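Local coordinates for putative low molecular weight protein-tyrosine-phosphatase slr0328 (Synechocystis sp., PDB 5O7B) that probably hydrolyses phosphotyrosine in proteins to tyrosine and phosphate, as a low molecular weight protein-tyrosine phosphatase, at residues 65-70 against 148-153. Sequence-based numbering, arbitrary orientation.
Sequences RRMTES and HVIDLL
M67 reaches V149 with CE and I150 with SD, so its methyl and sulfur each take a different partner. The methyl CE lies 3.6 Å from CG1 of V149, the two side chains crossing at about a right angle, whereas SD is 3.9 Å from CD1 of I150, whose chain runs past M67 in the opposite sense. The torsions of M67 place these atoms: CG stands anti to the backbone N (chi1 178°), and bends at chi2 (59°) and chi3 (86°) turn CE towards V149. No hydrogen bond spans the two segments; about 134 Å² is buried between them, and the nearest CA atoms, those of M67 and I150, are 9.2 Å apart, so side chains alone close the gap. V149 also approaches R26, a probable active-site residue, to about 4 Å between side chains, which places this packing beside the probable catalytic pocket. A29 of helix 26-37 touches both M67 and I150, while F146 extends the M67 contact along helix 143-156; the buried thioether thus joins helix 65-68 to both longer helices.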
ATOM      1  N   ARG A  65       5.065 -13.100  -1.395  1.00 41.32           N
ATOM      2  CA  ARG A  65       4.402 -14.287  -0.865  1.00 41.93           C
ATOM      3  C   ARG A  65       4.014 -14.132   0.594  1.00 40.54           C
ATOM      4  O   ARG A  65       2.983 -14.663   1.022  1.00 37.27           O
ATOM      5  CB  ARG A  65       5.317 -15.502  -1.031  1.00 42.82           C
ATOM      6  CG  ARG A  65       5.569 -15.898  -2.487  1.00 67.11           C
ATOM      7  N   ARG A  66       4.828 -13.421   1.376  1.00 33.46           N
ATOM      8  CA  ARG A  66       4.511 -13.222   2.783  1.00 33.50           C
ATOM      9  C   ARG A  66       3.326 -12.285   2.955  1.00 34.83           C
ATOM     10  O   ARG A  66       2.502 -12.485   3.853  1.00 30.89           O
ATOM     11  CB  ARG A  66       5.734 -12.681   3.524  1.00 35.27           C
ATOM     12  CG  ARG A  66       6.906 -13.634   3.545  1.00 33.32           C
ATOM     13  CD  ARG A  66       8.167 -12.947   4.021  1.00 33.41           C
ATOM     14  NE  ARG A  66       8.691 -12.029   3.013  1.00 35.87           N
ATOM     15  CZ  ARG A  66       9.679 -11.166   3.226  1.00 29.45           C
ATOM     16  NH1 ARG A  66      10.266 -11.095   4.415  1.00 25.49           N
ATOM     17  NH2 ARG A  66      10.078 -10.368   2.246  1.00 34.29           N
ATOM     18  N   MET A  67       3.226 -11.254   2.112  1.00 31.43           N
ATOM     19  CA  MET A  67       2.148 -10.283   2.271  1.00 37.33           C
ATOM     20  C   MET A  67       0.810 -10.862   1.829  1.00 36.82           C
ATOM     21  O   MET A  67      -0.229 -10.540   2.412  1.00 36.56           O
ATOM     22  CB  MET A  67       2.466  -9.003   1.497  1.00 31.84           C
ATOM     23  CG  MET A  67       1.368  -7.940   1.560  1.00 34.56           C
ATOM     24  SD  MET A  67       0.942  -7.367   3.230  1.00 33.00           S
ATOM     25  CE  MET A  67       2.161  -6.081   3.448  1.00 31.93           C
ATOM     26  N   THR A  68       0.808 -11.716   0.801  1.00 35.07           N
ATOM     27  CA  THR A  68      -0.432 -12.396   0.438  1.00 37.42           C
ATOM     28  C   THR A  68      -0.883 -13.326   1.556  1.00 36.05           C
ATOM     29  O   THR A  68      -2.078 -13.406   1.858  1.00 39.08           O
ATOM     30  CB  THR A  68      -0.273 -13.172  -0.873  1.00 41.34           C
ATOM     31  OG1 THR A  68       0.662 -14.242  -0.690  1.00 56.01           O
ATOM     32  CG2 THR A  68       0.194 -12.266  -2.003  1.00 37.67           C
ATOM     33  N   GLU A  69       0.063 -14.015   2.196  1.00 40.58           N
ATOM     34  CA  GLU A  69      -0.229 -14.867   3.349  1.00 41.32           C
ATOM     35  C   GLU A  69      -0.698 -14.014   4.521  1.00 44.22           C
ATOM     36  O   GLU A  69       0.096 -13.261   5.091  1.00 45.57           O
ATOM     37  CB  GLU A  69       1.013 -15.667   3.742  1.00 37.50           C
ATOM     38  CG  GLU A  69       0.794 -16.633   4.918  1.00 35.41           C
ATOM     39  CD  GLU A  69       2.085 -17.132   5.539  1.00 47.86           C
ATOM     40  OE1 GLU A  69       2.062 -17.615   6.698  1.00 56.31           O
ATOM     41  OE2 GLU A  69       3.134 -17.038   4.868  1.00 64.47           O
ATOM     42  N   SER A  70      -1.981 -14.132   4.882  1.00 36.82           N
ATOM     43  CA  SER A  70      -2.499 -13.571   6.137  1.00 71.24           C
ATOM     44  C   SER A  70      -4.016 -13.738   6.225  1.00 62.55           C
ATOM     45  O   SER A  70      -4.636 -14.348   5.349  1.00 52.45           O
ATOM     46  CB  SER A  70      -2.122 -12.083   6.319  1.00 47.53           C
ATOM     47  OG  SER A  70      -3.025 -11.208   5.689  1.00 45.70           O
ATOM     48  N   HIS A 148       1.848  -5.142  10.814  1.00 31.01           N
ATOM     49  CA  HIS A 148       1.835  -3.711  11.112  1.00 27.75           C
ATOM     50  C   HIS A 148       1.455  -2.899   9.888  1.00 28.41           C
ATOM     51  O   HIS A 148       0.701  -1.928   9.997  1.00 31.47           O
ATOM     52  CB  HIS A 148       3.187  -3.232  11.652  1.00 35.54           C
ATOM     53  CG  HIS A 148       3.094  -1.966  12.460  1.00 44.89           C
ATOM     54  ND1 HIS A 148       3.720  -0.795  12.092  1.00 52.04           N
ATOM     55  CD2 HIS A 148       2.434  -1.687  13.612  1.00 54.26           C
ATOM     56  CE1 HIS A 148       3.458   0.149  12.984  1.00 44.96           C
ATOM     57  NE2 HIS A 148       2.681  -0.366  13.918  1.00 50.82           N
ATOM     58  N   VAL A 149       1.982  -3.266   8.717  1.00 29.93           N
ATOM     59  CA  VAL A 149       1.564  -2.611   7.478  1.00 30.90           C
ATOM     60  C   VAL A 149       0.047  -2.659   7.348  1.00 27.26           C
ATOM     61  O   VAL A 149      -0.605  -1.643   7.080  1.00 30.06           O
ATOM     62  CB  VAL A 149       2.259  -3.256   6.264  1.00 29.50           C
ATOM     63  CG1 VAL A 149       1.595  -2.818   4.974  1.00 24.80           C
ATOM     64  CG2 VAL A 149       3.746  -2.914   6.248  1.00 28.87           C
ATOM     65  N   ILE A 150      -0.539  -3.833   7.579  1.00 28.38           N
ATOM     66  CA  ILE A 150      -1.990  -3.968   7.471  1.00 29.95           C
ATOM     67  C   ILE A 150      -2.694  -3.122   8.525  1.00 30.14           C
ATOM     68  O   ILE A 150      -3.698  -2.458   8.236  1.00 27.21           O
ATOM     69  CB  ILE A 150      -2.396  -5.451   7.562  1.00 32.63           C
ATOM     70  CG1 ILE A 150      -1.645  -6.269   6.504  1.00 30.16           C
ATOM     71  CG2 ILE A 150      -3.909  -5.611   7.442  1.00 30.75           C
ATOM     72  CD1 ILE A 150      -2.284  -6.228   5.121  1.00 30.18           C
ATOM     73  N   ASP A 151      -2.177  -3.129   9.757  1.00 32.97           N
ATOM     74  CA  ASP A 151      -2.736  -2.303  10.826  1.00 30.78           C
ATOM     75  C   ASP A 151      -2.796  -0.834  10.431  1.00 31.92           C
ATOM     76  O   ASP A 151      -3.785  -0.142  10.712  1.00 29.76           O
ATOM     77  CB  ASP A 151      -1.898  -2.455  12.095  1.00 33.13           C
ATOM     78  CG  ASP A 151      -1.889  -3.865  12.628  1.00 30.58           C
ATOM     79  OD1 ASP A 151      -2.785  -4.646  12.256  1.00 34.77           O
ATOM     80  OD2 ASP A 151      -0.977  -4.188  13.420  1.00 34.15           O
ATOM     81  N   LEU A 152      -1.730  -0.334   9.799  1.00 32.34           N
ATOM     82  CA  LEU A 152      -1.682   1.074   9.423  1.00 37.96           C
ATOM     83  C   LEU A 152      -2.643   1.375   8.286  1.00 32.56           C
ATOM     84  O   LEU A 152      -3.242   2.458   8.256  1.00 30.83           O
ATOM     85  CB  LEU A 152      -0.245   1.478   9.050  1.00 32.48           C
ATOM     86  CG  LEU A 152       0.796   1.173  10.139  1.00 36.42           C
ATOM     87  CD1 LEU A 152       2.230   1.482   9.740  1.00 38.34           C
ATOM     88  CD2 LEU A 152       0.453   1.926  11.395  1.00 50.26           C
ATOM     89  N   LEU A 153      -2.817   0.427   7.357  1.00 25.11           N
ATOM     90  CA  LEU A 153      -3.695   0.647   6.217  1.00 29.07           C
ATOM     91  C   LEU A 153      -5.164   0.523   6.590  1.00 27.24           C
ATOM     92  O   LEU A 153      -6.002   1.213   6.006  1.00 28.22           O
ATOM     93  CB  LEU A 153      -3.349  -0.324   5.086  1.00 24.23           C
ATOM     94  CG  LEU A 153      -1.998  -0.057   4.419  1.00 28.70           C
ATOM     95  CD1 LEU A 153      -1.614  -1.185   3.485  1.00 32.58           C
ATOM     96  CD2 LEU A 153      -2.000   1.274   3.676  1.00 27.88           C
TER